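PDB 2Z5L: tylactone synthase starter module and modules 1 & 2 from Streptomyces fradiae, which probably reduces the beta-keto group of a polyketide intermediate at the expense of NADPH, as the first ketoreductase of the tylosin synthase, fixing hydroxyl chirality. Local coordinates for residues D25-R30 with R453-D458; L62-T67 with V77-V82; S71-S76 with A220-A225; W430-G435 with E445-R450. All coordinates share one frame; numbering follows the deposited sequence.

How the interactions relate
The four contacts form two groups in a ketoreductase built of two Rossmann-like halves. Interactions 2 and 3 lie at the N-terminal half, centres about 13 Å apart: interaction 2 sets helix 60-71 against the run into strand 80-81, interaction 3 the turn after that helix against helix 214-224, and they touch at Val77 and Ser71. Interactions 1 and 4 adjoin, centres about 11 Å apart, and the 430-435 loop probably hydrogen-bonds through its backbone to Met455; helices 442-450 and 457-470 are consecutive. Centre to centre, interactions 1 and 2 are about 45 Å apart. Along the chain, interaction 1 spans the other three, so residues near the N-terminus are built into the C-terminal half.

Interaction 1: D25-R30 with R453-D458; sequences DAWRYR and RAMDPD
A Met-aromatic contact, strengthened by a CH-pi approach, joins Trp27, just ahead of strand 28-35, to Met455 in the loop leading into helix 457-470. The two residues are more than 420 positions apart in sequence, yet strand 28-35 runs beside strand 474-477, which places the N-terminal residues against the C-terminal half of the fold.

The methionine lies along the six-membered part of the indole, and the two side chains slide past one another in opposite directions. Its CG sits over one face, 4.2 Å from the ring centroid and 24° off the normal. The sulfur is further out: SD lies 42° from the normal, an oblique position, and its nearest atom is CE3 of Trp27 at 3.7 Å. The methylene next to the backbone takes part as well, Met455 CB being 3.8 Å from Trp27 CZ3. Rotation about CG-SD (chi3 -93°) bends the methionine chain, and its CE leads away from the 25-30 segment.

Next along the chain, Asp456 occupies the N-cap of helix 457-470, its OD1 accepting a hydrogen bond from the backbone N of Ala459. The indole of Trp27 also touches Ala459, and Met455 packs on Val477 of the neighbouring strand.

No hydrogen bond crosses between the two segments. The attraction is therefore dispersive, with a contribution from weakly polarised C-H groups and a polarisable sulfur meeting a pi cloud, so that between the segments the indole is held by contact with CB, CG and SD of Met455 and not by directed polar bonds.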
loop_
_atom_site.group_PDB
_atom_site.type_symbol
_atom_site.label_atom_id
_atom_site.label_comp_id
_atom_site.label_asym_id
_atom_site.label_seq_id
_atom_site.Cartn_x
_atom_site.Cartn_y
_atom_site.Cartn_z
ATOM N N ASP A 25 -22.467 -2.058 0.981
ATOM C CA ASP A 25 -21.983 -2.284 -0.378
ATOM C C ASP A 25 -21.646 -0.961 -1.070
ATOM O O ASP A 25 -20.985 -0.951 -2.103
ATOM C CB ASP A 25 -23.000 -3.066 -1.228
ATOM C CG ASP A 25 -23.027 -4.561 -0.904
ATOM O OD1 ASP A 25 -21.951 -5.166 -0.738
ATOM O OD2 ASP A 25 -24.132 -5.135 -0.832
ATOM N N ALA A 26 -22.098 0.151 -0.501
ATOM C CA ALA A 26 -21.816 1.456 -1.080
ATOM C C ALA A 26 -20.439 1.952 -0.637
ATOM O O ALA A 26 -20.043 3.068 -0.972
ATOM C CB ALA A 26 -22.887 2.462 -0.669
ATOM N N TRP A 27 -19.721 1.118 0.111
ATOM C CA TRP A 27 -18.396 1.458 0.608
ATOM C C TRP A 27 -17.333 0.629 -0.085
ATOM O O TRP A 27 -16.147 0.809 0.164
ATOM C CB TRP A 27 -18.297 1.202 2.119
ATOM C CG TRP A 27 -19.218 2.037 2.959
ATOM C CD1 TRP A 27 -19.940 3.127 2.555
ATOM C CD2 TRP A 27 -19.490 1.872 4.362
ATOM N NE1 TRP A 27 -20.640 3.650 3.617
ATOM C CE2 TRP A 27 -20.384 2.902 4.737
ATOM C CE3 TRP A 27 -19.065 0.957 5.338
ATOM C CZ2 TRP A 27 -20.860 3.045 6.044
ATOM C CZ3 TRP A 27 -19.543 1.101 6.646
ATOM C CH2 TRP A 27 -20.431 2.137 6.982
ATOM N N ARG A 28 -17.754 -0.271 -0.961
ATOM C CA ARG A 28 -16.823 -1.149 -1.655
ATOM C C ARG A 28 -16.248 -0.583 -2.952
ATOM O O ARG A 28 -16.983 -0.272 -3.887
ATOM C CB ARG A 28 -17.505 -2.486 -1.952
ATOM C CG ARG A 28 -17.889 -3.296 -0.718
ATOM C CD ARG A 28 -18.764 -4.458 -1.122
ATOM N NE ARG A 28 -18.162 -5.221 -2.208
ATOM C CZ ARG A 28 -17.163 -6.080 -2.053
ATOM N NH1 ARG A 28 -16.660 -6.292 -0.841
ATOM N NH2 ARG A 28 -16.653 -6.704 -3.112
ATOM N N TYR A 29 -14.925 -0.464 -3.004
ATOM C CA TYR A 29 -14.245 0.035 -4.191
ATOM C C TYR A 29 -13.079 -0.881 -4.536
ATOM O O TYR A 29 -12.655 -1.713 -3.727
ATOM C CB TYR A 29 -13.726 1.450 -3.964
ATOM C CG TYR A 29 -14.768 2.439 -3.509
ATOM C CD1 TYR A 29 -15.185 2.478 -2.182
ATOM C CD2 TYR A 29 -15.313 3.366 -4.400
ATOM C CE1 TYR A 29 -16.111 3.420 -1.752
ATOM C CE2 TYR A 29 -16.246 4.314 -3.979
ATOM C CZ TYR A 29 -16.637 4.339 -2.655
ATOM O OH TYR A 29 -17.526 5.296 -2.211
ATOM N N ARG A 30 -12.555 -0.727 -5.743
ATOM C CA ARG A 30 -11.444 -1.555 -6.175
ATOM C C ARG A 30 -10.580 -0.830 -7.193
ATOM O O ARG A 30 -10.938 0.245 -7.678
ATOM C CB ARG A 30 -11.966 -2.873 -6.764
ATOM C CG ARG A 30 -12.617 -2.758 -8.141
ATOM C CD ARG A 30 -13.129 -4.112 -8.635
ATOM N NE ARG A 30 -12.368 -5.237 -8.082
ATOM C CZ ARG A 30 -12.739 -5.951 -7.019
ATOM N NH1 ARG A 30 -13.871 -5.666 -6.390
ATOM N NH2 ARG A 30 -11.978 -6.947 -6.579
ATOM N N ARG A 453 -15.494 9.314 6.392
ATOM C CA ARG A 453 -16.302 9.221 7.600
ATOM C C ARG A 453 -15.955 7.945 8.356
ATOM O O ARG A 453 -15.661 6.919 7.749
ATOM C CB ARG A 453 -17.783 9.226 7.225
ATOM C CG ARG A 453 -18.255 10.550 6.653
ATOM C CD ARG A 453 -19.673 10.471 6.068
ATOM N NE ARG A 453 -19.769 9.536 4.948
ATOM C CZ ARG A 453 -20.646 9.652 3.957
ATOM N NH1 ARG A 453 -21.495 10.667 3.951
ATOM N NH2 ARG A 453 -20.684 8.753 2.977
ATOM N N ALA A 454 -15.980 8.015 9.680
ATOM C CA ALA A 454 -15.668 6.859 10.516
ATOM C C ALA A 454 -16.727 5.768 10.355
ATOM O O ALA A 454 -17.878 5.952 10.739
ATOM C CB ALA A 454 -15.576 7.286 11.982
ATOM N N MET A 455 -16.336 4.628 9.794
ATOM C CA MET A 455 -17.260 3.525 9.595
ATOM C C MET A 455 -17.640 2.891 10.927
ATOM O O MET A 455 -16.814 2.824 11.832
ATOM C CB MET A 455 -16.619 2.467 8.707
ATOM C CG MET A 455 -16.260 2.948 7.327
ATOM S SD MET A 455 -15.575 1.587 6.391
ATOM C CE MET A 455 -13.859 1.816 6.722
ATOM N N ASP A 456 -18.882 2.424 11.055
ATOM C CA ASP A 456 -19.306 1.797 12.300
ATOM C C ASP A 456 -18.567 0.475 12.456
ATOM O O ASP A 456 -18.581 -0.369 11.561
ATOM C CB ASP A 456 -20.829 1.573 12.316
ATOM C CG ASP A 456 -21.279 0.627 13.437
ATOM O OD1 ASP A 456 -21.516 -0.565 13.147
ATOM O OD2 ASP A 456 -21.379 1.066 14.609
ATOM N N PRO A 457 -17.908 0.282 13.605
ATOM C CA PRO A 457 -17.147 -0.938 13.893
ATOM C C PRO A 457 -17.835 -2.211 13.410
ATOM O O PRO A 457 -17.266 -2.972 12.635
ATOM C CB PRO A 457 -16.981 -0.887 15.413
ATOM C CG PRO A 457 -16.858 0.572 15.664
ATOM C CD PRO A 457 -17.962 1.158 14.786
ATOM N N ASP A 458 -19.066 -2.416 13.871
ATOM C CA ASP A 458 -19.859 -3.584 13.511
ATOM C C ASP A 458 -20.171 -3.645 12.027
ATOM O O ASP A 458 -20.061 -4.705 11.397
ATOM C CB ASP A 458 -21.153 -3.600 14.329
ATOM C CG ASP A 458 -20.898 -3.876 15.808
ATOM O OD1 ASP A 458 -20.263 -4.930 16.112
ATOM O OD2 ASP A 458 -21.327 -3.047 16.651
#

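Interaction 2: L62-T67 with V77-V82; sequences LLDGLT and VARLEV
Arg79 reaches helix 60-71 because its CG stands between the backbone N and the carbonyl carbon (chi1 59°) and its chain then bends at chi3 (79°), carrying the guanidinium to Leu63 and Asp64. Thr67 is turned with CG2 anti to its carbonyl carbon, which presents the methyl to Val77. There CG2 of Thr67 meets CG1 of Val77 at 3.3 Å, closer than an ordinary van der Waals contact, the two side chains crossing at about a right angle; CG2 of Val77 rests 3.7 Å from the backbone O of Thr67.

The guanidinium is touched in two different ways. Leu63 CB lies over one face, 4.0 Å from Arg79 NH1, whereas Asp64 approaches in the plane at the edge, its OD1 3.6 Å from NH2 and 3.7 Å from NH1 of Arg79. This salt bridge is long, and the carboxylate stands 86° from the guanidinium plane. At the surface such a pairing is probably worth modest electrostatic stabilisation.

Leu63, Thr67 and Val77 also touch Leu52 of strand 49-54. A helix packed against its preceding strand and the run leading into the next is characteristic of the beta-alpha-beta unit of a Rossmann-like fold, here strand 49-54, helix 60-71 and strand 80-81.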
loop_
_atom_site.group_PDB
_atom_site.type_symbol
_atom_site.label_atom_id
_atom_site.label_comp_id
_atom_site.label_asym_id
_atom_site.label_seq_id
_atom_site.Cartn_x
_atom_site.Cartn_y
_atom_site.Cartn_z
ATOM N N LEU A 62 19.241 -0.612 -21.043
ATOM C CA LEU A 62 18.144 0.235 -20.586
ATOM C C LEU A 62 18.513 1.722 -20.652
ATOM O O LEU A 62 17.824 2.510 -21.298
ATOM C CB LEU A 62 17.751 -0.149 -19.152
ATOM C CG LEU A 62 16.302 0.061 -18.705
ATOM C CD1 LEU A 62 15.878 1.485 -19.009
ATOM C CD2 LEU A 62 15.389 -0.928 -19.408
ATOM N N LEU A 63 19.597 2.103 -19.986
ATOM C CA LEU A 63 20.026 3.496 -19.985
ATOM C C LEU A 63 20.228 4.025 -21.397
ATOM O O LEU A 63 19.841 5.155 -21.705
ATOM C CB LEU A 63 21.316 3.655 -19.181
ATOM C CG LEU A 63 21.088 3.701 -17.666
ATOM C CD1 LEU A 63 22.392 3.541 -16.939
ATOM C CD2 LEU A 63 20.404 5.007 -17.296
ATOM N N ASP A 64 20.841 3.210 -22.250
ATOM C CA ASP A 64 21.083 3.582 -23.640
ATOM C C ASP A 64 19.759 3.632 -24.401
ATOM O O ASP A 64 19.564 4.473 -25.282
ATOM C CB ASP A 64 22.041 2.578 -24.304
ATOM C CG ASP A 64 23.504 2.961 -24.136
ATOM O OD1 ASP A 64 24.032 2.893 -22.999
ATOM O OD2 ASP A 64 24.134 3.344 -25.151
ATOM N N GLY A 65 18.854 2.725 -24.051
ATOM C CA GLY A 65 17.554 2.692 -24.688
ATOM C C GLY A 65 16.714 3.903 -24.329
ATOM O O GLY A 65 16.129 4.523 -25.213
ATOM N N LEU A 66 16.646 4.246 -23.043
ATOM C CA LEU A 66 15.853 5.398 -22.595
ATOM C C LEU A 66 16.375 6.722 -23.135
ATOM O O LEU A 66 15.598 7.579 -23.551
ATOM C CB LEU A 66 15.815 5.471 -21.064
ATOM C CG LEU A 66 14.863 4.542 -20.296
ATOM C CD1 LEU A 66 15.033 4.772 -18.800
ATOM C CD2 LEU A 66 13.413 4.817 -20.709
ATOM N N THR A 67 17.693 6.890 -23.110
ATOM C CA THR A 67 18.320 8.111 -23.602
ATOM C C THR A 67 17.847 8.414 -25.023
ATOM O O THR A 67 17.462 9.541 -25.337
ATOM C CB THR A 67 19.859 7.973 -23.594
ATOM O OG1 THR A 67 20.220 6.661 -24.042
ATOM C CG2 THR A 67 20.409 8.181 -22.192
ATOM N N VAL A 77 19.362 14.350 -22.229
ATOM C CA VAL A 77 19.637 13.351 -21.201
ATOM C C VAL A 77 21.030 13.395 -20.557
ATOM O O VAL A 77 22.037 13.643 -21.222
ATOM C CB VAL A 77 19.401 11.924 -21.756
ATOM C CG1 VAL A 77 19.352 10.925 -20.614
ATOM C CG2 VAL A 77 18.115 11.887 -22.564
ATOM N N ALA A 78 21.063 13.151 -19.249
ATOM C CA ALA A 78 22.300 13.136 -18.472
ATOM C C ALA A 78 22.127 12.117 -17.350
ATOM O O ALA A 78 21.409 12.366 -16.387
ATOM C CB ALA A 78 22.563 14.506 -17.888
ATOM N N ARG A 79 22.792 10.973 -17.469
ATOM C CA ARG A 79 22.665 9.918 -16.478
ATOM C C ARG A 79 23.426 10.124 -15.161
ATOM O O ARG A 79 24.479 10.747 -15.125
ATOM C CB ARG A 79 23.072 8.587 -17.111
ATOM C CG ARG A 79 24.483 8.553 -17.645
ATOM C CD ARG A 79 24.762 7.239 -18.382
ATOM N NE ARG A 79 24.198 7.232 -19.727
ATOM C CZ ARG A 79 24.298 6.217 -20.581
ATOM N NH1 ARG A 79 24.942 5.111 -20.226
ATOM N NH2 ARG A 79 23.762 6.314 -21.795
ATOM N N LEU A 80 22.866 9.607 -14.071
ATOM C CA LEU A 80 23.495 9.701 -12.757
ATOM C C LEU A 80 23.463 8.322 -12.087
ATOM O O LEU A 80 22.536 7.538 -12.289
ATOM C CB LEU A 80 22.754 10.707 -11.869
ATOM C CG LEU A 80 23.482 11.157 -10.598
ATOM C CD1 LEU A 80 24.607 12.129 -10.957
ATOM C CD2 LEU A 80 22.516 11.833 -9.662
ATOM N N GLU A 81 24.465 8.037 -11.266
ATOM C CA GLU A 81 24.523 6.759 -10.579
ATOM C C GLU A 81 24.353 6.898 -9.067
ATOM O O GLU A 81 25.131 7.588 -8.406
ATOM C CB GLU A 81 25.852 6.068 -10.882
ATOM C CG GLU A 81 25.801 4.574 -10.718
ATOM C CD GLU A 81 27.043 3.873 -11.248
ATOM O OE1 GLU A 81 28.103 3.959 -10.600
ATOM O OE2 GLU A 81 26.944 3.239 -12.318
ATOM N N VAL A 82 23.324 6.251 -8.531
ATOM C CA VAL A 82 23.081 6.271 -7.096
ATOM C C VAL A 82 22.913 4.852 -6.598
ATOM O O VAL A 82 21.954 4.167 -6.936
ATOM C CB VAL A 82 21.811 7.055 -6.710
ATOM C CG1 VAL A 82 21.524 6.864 -5.219
ATOM C CG2 VAL A 82 22.005 8.526 -7.008
#

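Interaction 3: S71-S76 with A220-A225; sequences SERGAS and AAAVLA
Ala221, on helix 214-224, is the first residue of its segment to meet Arg73, which comes from the turn after helix 60-71. Its methyl points toward the arginine and lies beside the end of the aliphatic chain: Ala221 CB is 3.3 Å from CD and 3.2 Å from NE of Arg73, a close approach of the methyl to CD and to the guanidinium nitrogen. The same methyl also packs on Val69 and Leu70, so it is in contact with both the turn and helix 60-71.

The peptide link from Ala221 to Ala222 comes next, and here the flat group takes over. Ala221 C and Ala222 N both lie on one face of the guanidinium, offset toward its rim, with Ala222 N 4.0 Å from Arg73 CZ. The arginine chain is extended from CG to NE, and the turn at chi4 (-73°) sets the guanidinium broadside to the helix instead of driving it in edge first. Ala222 then completes the contact, its CB 3.8 Å from Arg73 NH2.

Leu224, one turn beyond Ala221, faces Leu70 together with Ile184 and Trp143, tying the helix to strands 180-186 and 140-147. At Ala225 the chain leaves helical geometry, its N still bonded to Ala221 O at 3.0 Å.

No hydrogen bond passes between the segments. Arg73 NE and NH2 are hydrogen-bonded just outside them, and NE makes a long, weak ion pair with Glu218 of helix 214-224. Toward 220-225 Arg73 offers CD, NE and one guanidinium face, and its positive charge beside the helix's last turn may be mildly favourable with the helix dipole.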
loop_
_atom_site.group_PDB
_atom_site.type_symbol
_atom_site.label_atom_id
_atom_site.label_comp_id
_atom_site.label_asym_id
_atom_site.label_seq_id
_atom_site.Cartn_x
_atom_site.Cartn_y
_atom_site.Cartn_z
ATOM N N SER A 71 15.483 11.557 -25.970
ATOM C CA SER A 71 16.093 12.577 -26.820
ATOM C C SER A 71 15.259 12.806 -28.075
ATOM O O SER A 71 15.092 13.943 -28.521
ATOM C CB SER A 71 17.513 12.167 -27.219
ATOM O OG SER A 71 18.390 12.204 -26.107
ATOM N N GLU A 72 14.740 11.727 -28.647
ATOM C CA GLU A 72 13.919 11.852 -29.839
ATOM C C GLU A 72 12.622 12.575 -29.506
ATOM O O GLU A 72 11.685 12.575 -30.303
ATOM C CB GLU A 72 13.597 10.479 -30.420
ATOM C CG GLU A 72 14.810 9.704 -30.898
ATOM C CD GLU A 72 14.422 8.415 -31.591
ATOM O OE1 GLU A 72 13.714 7.593 -30.969
ATOM O OE2 GLU A 72 14.822 8.227 -32.760
ATOM N N ARG A 73 12.565 13.187 -28.327
ATOM C CA ARG A 73 11.375 13.914 -27.898
ATOM C C ARG A 73 11.733 15.301 -27.404
ATOM O O ARG A 73 10.941 15.959 -26.725
ATOM C CB ARG A 73 10.653 13.143 -26.797
ATOM C CG ARG A 73 10.013 11.870 -27.293
ATOM C CD ARG A 73 9.414 11.088 -26.155
ATOM N NE ARG A 73 8.474 10.093 -26.650
ATOM C CZ ARG A 73 7.269 10.383 -27.127
ATOM N NH1 ARG A 73 6.856 11.644 -27.167
ATOM N NH2 ARG A 73 6.483 9.413 -27.572
ATOM N N GLY A 74 12.934 15.739 -27.762
ATOM C CA GLY A 74 13.399 17.050 -27.356
ATOM C C GLY A 74 13.881 17.033 -25.922
ATOM O O GLY A 74 13.620 17.957 -25.150
ATOM N N ALA A 75 14.584 15.969 -25.554
ATOM C CA ALA A 75 15.096 15.863 -24.201
ATOM C C ALA A 75 16.609 15.791 -24.199
ATOM O O ALA A 75 17.214 15.138 -25.046
ATOM C CB ALA A 75 14.511 14.643 -23.516
ATOM N N SER A 76 17.215 16.495 -23.253
ATOM C CA SER A 76 18.663 16.501 -23.104
ATOM C C SER A 76 18.960 15.582 -21.924
ATOM O O SER A 76 18.824 15.978 -20.765
ATOM C CB SER A 76 19.150 17.920 -22.821
ATOM O OG SER A 76 20.560 17.994 -22.909
ATOM N N ALA A 220 6.598 4.747 -22.625
ATOM C CA ALA A 220 7.084 5.298 -21.364
ATOM C C ALA A 220 7.379 6.785 -21.496
ATOM O O ALA A 220 6.915 7.597 -20.700
ATOM C CB ALA A 220 8.341 4.557 -20.926
ATOM N N ALA A 221 8.158 7.133 -22.511
ATOM C CA ALA A 221 8.518 8.520 -22.759
ATOM C C ALA A 221 7.272 9.357 -22.980
ATOM O O ALA A 221 7.206 10.514 -22.559
ATOM C CB ALA A 221 9.424 8.613 -23.976
ATOM N N ALA A 222 6.285 8.776 -23.654
ATOM C CA ALA A 222 5.043 9.489 -23.926
ATOM C C ALA A 222 4.390 9.908 -22.617
ATOM O O ALA A 222 3.915 11.035 -22.480
ATOM C CB ALA A 222 4.101 8.602 -24.721
ATOM N N VAL A 223 4.371 8.990 -21.657
ATOM C CA VAL A 223 3.778 9.263 -20.352
ATOM C C VAL A 223 4.479 10.445 -19.704
ATOM O O VAL A 223 3.838 11.306 -19.112
ATOM C CB VAL A 223 3.909 8.046 -19.416
ATOM C CG1 VAL A 223 3.225 8.335 -18.092
ATOM C CG2 VAL A 223 3.316 6.817 -20.073
ATOM N N LEU A 224 5.800 10.478 -19.814
ATOM C CA LEU A 224 6.580 11.559 -19.230
ATOM C C LEU A 224 6.205 12.899 -19.845
ATOM O O LEU A 224 6.085 13.905 -19.145
ATOM C CB LEU A 224 8.068 11.292 -19.434
ATOM C CG LEU A 224 8.571 9.980 -18.828
ATOM C CD1 LEU A 224 9.969 9.690 -19.337
ATOM C CD2 LEU A 224 8.546 10.064 -17.314
ATOM N N ALA A 225 6.012 12.904 -21.160
ATOM C CA ALA A 225 5.654 14.120 -21.879
ATOM C C ALA A 225 4.157 14.178 -22.155
ATOM O O ALA A 225 3.707 14.919 -23.031
ATOM C CB ALA A 225 6.429 14.194 -23.188
#

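Interaction 4: W430-G435 with E445-R450; sequences WGLWGG and ESLSRR
Apolar contact between Leu432 and the helix surface at Leu447 and Ser448 carries this meeting of the 430-435 loop with helix 442-450. The two methyls of Leu432 divide the work. CD2 meets CD1 of Leu447 at 4.2 Å, the leucine side chains crossing at a slant, while CD1 lies against the backbone of the next residue, 4.0 Å from CA and 4.1 Å from N of Ser448. Chi1 of -62°, which puts CG of Leu432 anti to the carbonyl carbon, points the fork at the helix, one methyl to Leu447 and the other to Ser448. Leu452, further along the chain, touches both leucines.

Strand 426-430 belongs to the C-terminal, Rossmann-like half; in short-chain dehydrogenases the excursion after the equivalent strand commonly forms a mobile flap near the substrate, and helix 442-450 probably corresponds to part of it.

Aromatic contact lies within the loop itself. NE1 of Trp433 stands 3.0 Å above the plane of the Trp430 ring, toward its rim, while CB of Trp430 lies at the edge of the Trp433 ring, in its plane.

Polar contacts tie the loop to the 453-458 segment: Leu432 O is 2.9 Å from Met455 N, and Gly434 N lies close to Met455 O, both probably hydrogen bonds. On the helix, buried Arg450 gives NH1 to Thr489 OG1 and NH2 to Asn398 OD1.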
loop_
_atom_site.group_PDB
_atom_site.type_symbol
_atom_site.label_atom_id
_atom_site.label_comp_id
_atom_site.label_asym_id
_atom_site.label_seq_id
_atom_site.Cartn_x
_atom_site.Cartn_y
_atom_site.Cartn_z
ATOM N N TRP A 430 -8.961 -0.644 4.509
ATOM C CA TRP A 430 -9.925 0.072 5.327
ATOM C C TRP A 430 -9.808 1.581 5.279
ATOM O O TRP A 430 -8.774 2.139 4.905
ATOM C CB TRP A 430 -9.827 -0.398 6.783
ATOM C CG TRP A 430 -10.150 -1.849 6.957
ATOM C CD1 TRP A 430 -9.259 -2.890 7.021
ATOM C CD2 TRP A 430 -11.456 -2.443 6.981
ATOM N NE1 TRP A 430 -9.932 -4.084 7.071
ATOM C CE2 TRP A 430 -11.276 -3.843 7.039
ATOM C CE3 TRP A 430 -12.755 -1.930 6.938
ATOM C CZ2 TRP A 430 -12.345 -4.736 7.069
ATOM C CZ3 TRP A 430 -13.835 -2.826 6.967
ATOM C CH2 TRP A 430 -13.617 -4.211 7.023
ATOM N N GLY A 431 -10.904 2.226 5.652
ATOM C CA GLY A 431 -10.960 3.671 5.715
ATOM C C GLY A 431 -10.908 3.946 7.201
ATOM O O GLY A 431 -10.393 3.112 7.949
ATOM N N LEU A 432 -11.436 5.082 7.637
ATOM C CA LEU A 432 -11.445 5.427 9.057
ATOM C C LEU A 432 -12.352 4.500 9.853
ATOM O O LEU A 432 -13.494 4.257 9.456
ATOM C CB LEU A 432 -11.926 6.862 9.245
ATOM C CG LEU A 432 -11.058 7.943 8.608
ATOM C CD1 LEU A 432 -11.732 9.320 8.752
ATOM C CD2 LEU A 432 -9.713 7.931 9.285
ATOM N N TRP A 433 -11.846 3.995 10.978
ATOM C CA TRP A 433 -12.616 3.093 11.839
ATOM C C TRP A 433 -13.367 3.773 12.973
ATOM O O TRP A 433 -12.779 4.483 13.793
ATOM C CB TRP A 433 -11.717 2.012 12.440
ATOM C CG TRP A 433 -11.662 0.768 11.613
ATOM C CD1 TRP A 433 -11.113 0.635 10.372
ATOM C CD2 TRP A 433 -12.201 -0.515 11.956
ATOM N NE1 TRP A 433 -11.273 -0.654 9.918
ATOM C CE2 TRP A 433 -11.939 -1.380 10.870
ATOM C CE3 TRP A 433 -12.881 -1.017 13.074
ATOM C CZ2 TRP A 433 -12.331 -2.717 10.868
ATOM C CZ3 TRP A 433 -13.271 -2.350 13.071
ATOM C CH2 TRP A 433 -12.995 -3.184 11.972
ATOM N N GLY A 434 -14.676 3.551 13.018
ATOM C CA GLY A 434 -15.499 4.066 14.096
ATOM C C GLY A 434 -14.929 3.746 15.464
ATOM O O GLY A 434 -14.038 2.907 15.596
ATOM N N GLY A 435 -15.446 4.420 16.487
ATOM C CA GLY A 435 -15.757 3.771 17.748
ATOM C C GLY A 435 -14.700 4.022 18.806
ATOM O O GLY A 435 -13.697 4.686 18.549
ATOM N N GLU A 445 -6.625 12.532 10.666
ATOM C CA GLU A 445 -7.126 13.904 10.681
ATOM C C GLU A 445 -7.214 14.473 9.262
ATOM O O GLU A 445 -8.132 15.225 8.945
ATOM C CB GLU A 445 -6.215 14.790 11.541
ATOM C CG GLU A 445 -6.357 14.552 13.034
ATOM C CD GLU A 445 -5.310 15.281 13.854
ATOM O OE1 GLU A 445 -4.808 16.338 13.405
ATOM O OE2 GLU A 445 -4.990 14.809 14.964
ATOM N N SER A 446 -6.259 14.111 8.411
ATOM C CA SER A 446 -6.263 14.595 7.044
ATOM C C SER A 446 -7.358 13.941 6.227
ATOM O O SER A 446 -8.060 14.617 5.471
ATOM C CB SER A 446 -4.924 14.343 6.369
ATOM O OG SER A 446 -5.000 14.670 4.991
ATOM N N LEU A 447 -7.501 12.627 6.369
ATOM C CA LEU A 447 -8.526 11.876 5.647
ATOM C C LEU A 447 -9.913 12.350 6.053
ATOM O O LEU A 447 -10.835 12.367 5.245
ATOM C CB LEU A 447 -8.414 10.382 5.961
ATOM C CG LEU A 447 -7.239 9.602 5.385
ATOM C CD1 LEU A 447 -7.243 8.180 5.947
ATOM C CD2 LEU A 447 -7.336 9.592 3.877
ATOM N N SER A 448 -10.047 12.729 7.315
ATOM C CA SER A 448 -11.316 13.190 7.839
ATOM C C SER A 448 -11.800 14.430 7.103
ATOM O O SER A 448 -12.894 14.435 6.543
ATOM C CB SER A 448 -11.181 13.487 9.330
ATOM O OG SER A 448 -12.456 13.641 9.926
ATOM N N ARG A 449 -10.975 15.472 7.088
ATOM C CA ARG A 449 -11.341 16.718 6.423
ATOM C C ARG A 449 -11.576 16.519 4.932
ATOM O O ARG A 449 -12.473 17.131 4.352
ATOM C CB ARG A 449 -10.267 17.789 6.652
ATOM C CG ARG A 449 -10.193 18.283 8.092
ATOM C CD ARG A 449 -11.506 18.950 8.523
ATOM N NE ARG A 449 -11.643 19.055 9.976
ATOM C CZ ARG A 449 -10.827 19.748 10.765
ATOM N NH1 ARG A 449 -9.799 20.413 10.246
ATOM N NH2 ARG A 449 -11.042 19.776 12.077
ATOM N N ARG A 450 -10.784 15.655 4.311
ATOM C CA ARG A 450 -10.941 15.403 2.887
ATOM C C ARG A 450 -12.302 14.776 2.565
ATOM O O ARG A 450 -12.716 14.737 1.404
ATOM C CB ARG A 450 -9.809 14.501 2.369
ATOM C CG ARG A 450 -8.431 15.180 2.295
ATOM C CD ARG A 450 -7.322 14.174 1.948
ATOM N NE ARG A 450 -7.488 13.571 0.629
ATOM C CZ ARG A 450 -6.771 12.547 0.173
ATOM N NH1 ARG A 450 -7.002 12.070 -1.048
ATOM N NH2 ARG A 450 -5.830 11.990 0.930
#